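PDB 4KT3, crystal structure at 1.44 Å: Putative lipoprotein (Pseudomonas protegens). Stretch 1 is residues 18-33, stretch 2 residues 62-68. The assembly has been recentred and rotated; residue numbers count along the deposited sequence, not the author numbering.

Stretch 1, residues 18-33: GLTREQAEQVLRVALK
Stretch 2 62-68: YYDFSLG

Helix 21-33 lies across strand 62-68 of the same chain, axes 8.9 Å apart at closest approach and N-to-C directions 58° apart (signed crossing angle -58°). In register, Arg-21 CA sits 6.3 Å from Tyr-63 CA, Glu-25 CA 7.5 Å from Phe-65 CA, and Leu-32 CA 9.8 Å from Leu-67 CA. Strand alternation (Phe-65 phi/psi -142/140) turns Tyr-63, Phe-65 and Leu-67 toward the helix, Asp-64 and Ser-66 away. Thr-20 (chi1 p) caps the helix: Gln-23 N donates to Thr-20 OG1 (3.1 Å), and Thr-20 N to Gln-23 OE1 (3.0 Å). No direct hydrogen bond joins the stretches; packing and two waters do.

Phe-65 (chi1 m, chi2 -89°) covers most. Its CZ lies 3.5 Å from Glu-25 N and 4.0 Å from Ala-24 CB, a small side chain beside the ring; Leu-28 CD2 (chi1 t, chi2 p) reaches Phe-65 CB at 3.5 Å. Tyr-63 (chi1 m, chi2 -66°) offers a ring face to Arg-21, whose CB stands 4.0 Å from the centroid, a CH-pi contact. Arg-21 (t, t, m, chi4 -89°) folds back, bringing NH1 3.6 Å from Tyr-63 CD1. One water links Leu-19 O and Tyr-63 OH (2.7 Å each); another links Arg-21 NH1 (3.0 Å) and Asp-64 O (2.8 Å). Leu-32 CD1 meets Leu-67 CD2 at 4.2 Å.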

# COMPACT_ATOMS: atom_id res chain seq x y z
N GLY B 18 -21.08 1.10 12.91
CA GLY B 18 -19.88 1.61 12.27
C GLY B 18 -20.04 2.00 10.82
O GLY B 18 -21.05 1.68 10.18
N LEU B 19 -19.04 2.71 10.31
CA LEU B 19 -18.99 3.11 8.91
C LEU B 19 -18.98 1.91 7.99
O LEU B 19 -18.35 0.89 8.29
CB LEU B 19 -17.72 3.94 8.65
CG LEU B 19 -17.54 5.24 9.44
CD1 LEU B 19 -16.10 5.75 9.32
CD2 LEU B 19 -18.51 6.28 8.94
N THR B 20 -19.67 2.03 6.86
CA THR B 20 -19.49 1.10 5.74
C THR B 20 -18.17 1.39 5.04
O THR B 20 -17.55 2.43 5.28
CB THR B 20 -20.58 1.27 4.70
OG1 THR B 20 -20.51 2.60 4.17
CG2 THR B 20 -21.95 1.03 5.31
N ARG B 21 -17.76 0.49 4.16
CA ARG B 21 -16.54 0.71 3.40
C ARG B 21 -16.65 2.00 2.59
O ARG B 21 -15.69 2.77 2.49
CB ARG B 21 -16.27 -0.46 2.47
CG ARG B 21 -14.90 -0.37 1.77
CD ARG B 21 -14.76 -1.40 0.65
NE ARG B 21 -15.30 -2.71 1.01
CZ ARG B 21 -14.62 -3.68 1.62
NH1 ARG B 21 -13.35 -3.49 1.96
NH2 ARG B 21 -15.20 -4.83 1.90
N GLU B 22 -17.82 2.23 2.00
CA GLU B 22 -18.02 3.41 1.16
C GLU B 22 -17.89 4.68 1.98
O GLU B 22 -17.25 5.65 1.55
CB GLU B 22 -19.38 3.35 0.47
CG GLU B 22 -19.64 4.48 -0.52
N GLN B 23 -18.49 4.68 3.17
CA GLN B 23 -18.40 5.83 4.07
C GLN B 23 -16.97 6.06 4.54
O GLN B 23 -16.52 7.20 4.62
CB GLN B 23 -19.33 5.64 5.27
CG GLN B 23 -20.82 5.69 4.90
CD GLN B 23 -21.73 5.32 6.05
OE1 GLN B 23 -21.41 4.45 6.86
NE2 GLN B 23 -22.88 5.98 6.14
N ALA B 24 -16.25 4.98 4.83
CA ALA B 24 -14.86 5.09 5.25
C ALA B 24 -14.02 5.73 4.14
O ALA B 24 -13.14 6.53 4.40
CB ALA B 24 -14.30 3.72 5.62
N GLU B 25 -14.31 5.39 2.89
CA GLU B 25 -13.60 6.00 1.77
C GLU B 25 -13.88 7.50 1.71
O GLU B 25 -13.00 8.30 1.41
CB GLU B 25 -13.97 5.36 0.44
CG GLU B 25 -13.09 5.84 -0.69
CD GLU B 25 -13.59 5.42 -2.06
OE1 GLU B 25 -13.98 4.25 -2.23
OE2 GLU B 25 -13.59 6.27 -2.97
N GLN B 26 -15.12 7.88 2.00
CA GLN B 26 -15.46 9.30 1.99
C GLN B 26 -14.73 10.04 3.12
O GLN B 26 -14.29 11.17 2.92
CB GLN B 26 -16.97 9.50 2.04
CG GLN B 26 -17.67 9.09 0.75
CD GLN B 26 -17.04 9.73 -0.49
OE1 GLN B 26 -16.85 10.95 -0.54
NE2 GLN B 26 -16.72 8.91 -1.49
N VAL B 27 -14.59 9.38 4.27
CA VAL B 27 -13.78 9.93 5.36
C VAL B 27 -12.34 10.13 4.88
O VAL B 27 -11.75 11.19 5.06
CB VAL B 27 -13.81 9.02 6.62
CG1 VAL B 27 -12.81 9.49 7.66
CG2 VAL B 27 -15.21 8.98 7.23
N LEU B 28 -11.76 9.10 4.26
CA LEU B 28 -10.41 9.20 3.73
C LEU B 28 -10.30 10.37 2.75
O LEU B 28 -9.33 11.14 2.79
CB LEU B 28 -9.99 7.89 3.06
CG LEU B 28 -8.61 7.94 2.40
CD1 LEU B 28 -7.53 8.25 3.43
CD2 LEU B 28 -8.31 6.64 1.68
N ARG B 29 -11.28 10.51 1.87
CA ARG B 29 -11.23 11.59 0.88
C ARG B 29 -11.22 12.97 1.53
O ARG B 29 -10.51 13.87 1.08
CB ARG B 29 -12.38 11.46 -0.12
CG ARG B 29 -12.14 10.38 -1.14
CD ARG B 29 -13.30 10.23 -2.09
NE ARG B 29 -13.10 9.08 -2.97
CZ ARG B 29 -12.38 9.10 -4.09
NH1 ARG B 29 -11.79 10.21 -4.49
NH2 ARG B 29 -12.27 7.99 -4.82
N VAL B 30 -11.98 13.13 2.61
CA VAL B 30 -11.92 14.35 3.41
C VAL B 30 -10.51 14.51 3.99
O VAL B 30 -9.89 15.57 3.88
CB VAL B 30 -12.99 14.36 4.53
CG1 VAL B 30 -12.78 15.54 5.49
CG2 VAL B 30 -14.39 14.45 3.92
N ALA B 31 -9.98 13.45 4.59
CA ALA B 31 -8.62 13.48 5.13
C ALA B 31 -7.59 13.91 4.09
O ALA B 31 -6.71 14.72 4.40
CB ALA B 31 -8.25 12.12 5.68
N LEU B 32 -7.68 13.38 2.88
CA LEU B 32 -6.67 13.66 1.84
C LEU B 32 -6.75 15.07 1.25
O LEU B 32 -5.77 15.56 0.69
CB LEU B 32 -6.77 12.62 0.72
CG LEU B 32 -6.49 11.18 1.14
CD1 LEU B 32 -6.63 10.21 -0.02
CD2 LEU B 32 -5.11 11.06 1.76
N LYS B 33 -7.92 15.71 1.36
CA LYS B 33 -8.08 17.09 0.92
C LYS B 33 -7.13 18.01 1.68
O LYS B 33 -6.53 18.92 1.12
CB LYS B 33 -9.53 17.56 1.12
N TYR B 62 -10.67 -1.70 10.89
CA TYR B 62 -10.42 -0.68 9.86
C TYR B 62 -10.81 -1.20 8.47
O TYR B 62 -10.90 -2.41 8.24
CB TYR B 62 -8.92 -0.31 9.83
CG TYR B 62 -8.41 0.22 11.14
CD1 TYR B 62 -8.04 -0.65 12.16
CD2 TYR B 62 -8.31 1.58 11.38
CE1 TYR B 62 -7.63 -0.18 13.39
CE2 TYR B 62 -7.89 2.06 12.60
CZ TYR B 62 -7.54 1.19 13.60
OH TYR B 62 -7.13 1.67 14.82
N TYR B 63 -11.03 -0.27 7.55
CA TYR B 63 -10.99 -0.57 6.13
C TYR B 63 -9.72 0.04 5.56
O TYR B 63 -9.36 1.16 5.90
CB TYR B 63 -12.20 0.02 5.43
CG TYR B 63 -13.48 -0.73 5.70
CD1 TYR B 63 -13.64 -2.04 5.25
CD2 TYR B 63 -14.52 -0.14 6.40
CE1 TYR B 63 -14.80 -2.73 5.50
CE2 TYR B 63 -15.68 -0.82 6.64
CZ TYR B 63 -15.82 -2.12 6.20
OH TYR B 63 -17.00 -2.79 6.44
N ASP B 64 -9.02 -0.71 4.70
CA ASP B 64 -7.78 -0.23 4.10
C ASP B 64 -8.00 0.29 2.67
O ASP B 64 -8.86 -0.22 1.93
CB ASP B 64 -6.73 -1.34 4.04
CG ASP B 64 -6.21 -1.75 5.41
OD1 ASP B 64 -6.67 -1.23 6.45
OD2 ASP B 64 -5.34 -2.65 5.42
N PHE B 65 -7.20 1.28 2.28
CA PHE B 65 -7.31 1.91 0.97
C PHE B 65 -5.93 2.24 0.45
O PHE B 65 -5.05 2.67 1.20
CB PHE B 65 -8.10 3.23 1.05
CG PHE B 65 -9.49 3.05 1.55
CD1 PHE B 65 -10.53 2.80 0.67
CD2 PHE B 65 -9.76 3.13 2.92
CE1 PHE B 65 -11.81 2.63 1.13
CE2 PHE B 65 -11.05 2.96 3.38
CZ PHE B 65 -12.07 2.72 2.49
N SER B 66 -5.73 2.03 -0.85
CA SER B 66 -4.49 2.47 -1.48
C SER B 66 -4.77 3.69 -2.34
O SER B 66 -5.85 3.83 -2.91
CB SER B 66 -3.88 1.35 -2.32
OG SER B 66 -4.66 1.09 -3.46
N LEU B 67 -3.78 4.58 -2.42
CA LEU B 67 -3.83 5.75 -3.27
C LEU B 67 -2.72 5.59 -4.30
O LEU B 67 -1.55 5.41 -3.96
CB LEU B 67 -3.60 7.00 -2.45
CG LEU B 67 -3.48 8.31 -3.23
CD1 LEU B 67 -4.77 8.63 -3.97
CD2 LEU B 67 -3.11 9.43 -2.27
N GLY B 68 -3.09 5.63 -5.57
CA GLY B 68 -2.13 5.33 -6.61
C GLY B 68 -2.32 6.12 -7.88
O GLY B 68 -3.28 6.88 -8.02
O HOH W 1 -18.97 -1.75 7.88
O HOH W 2 -11.44 -1.18 2.10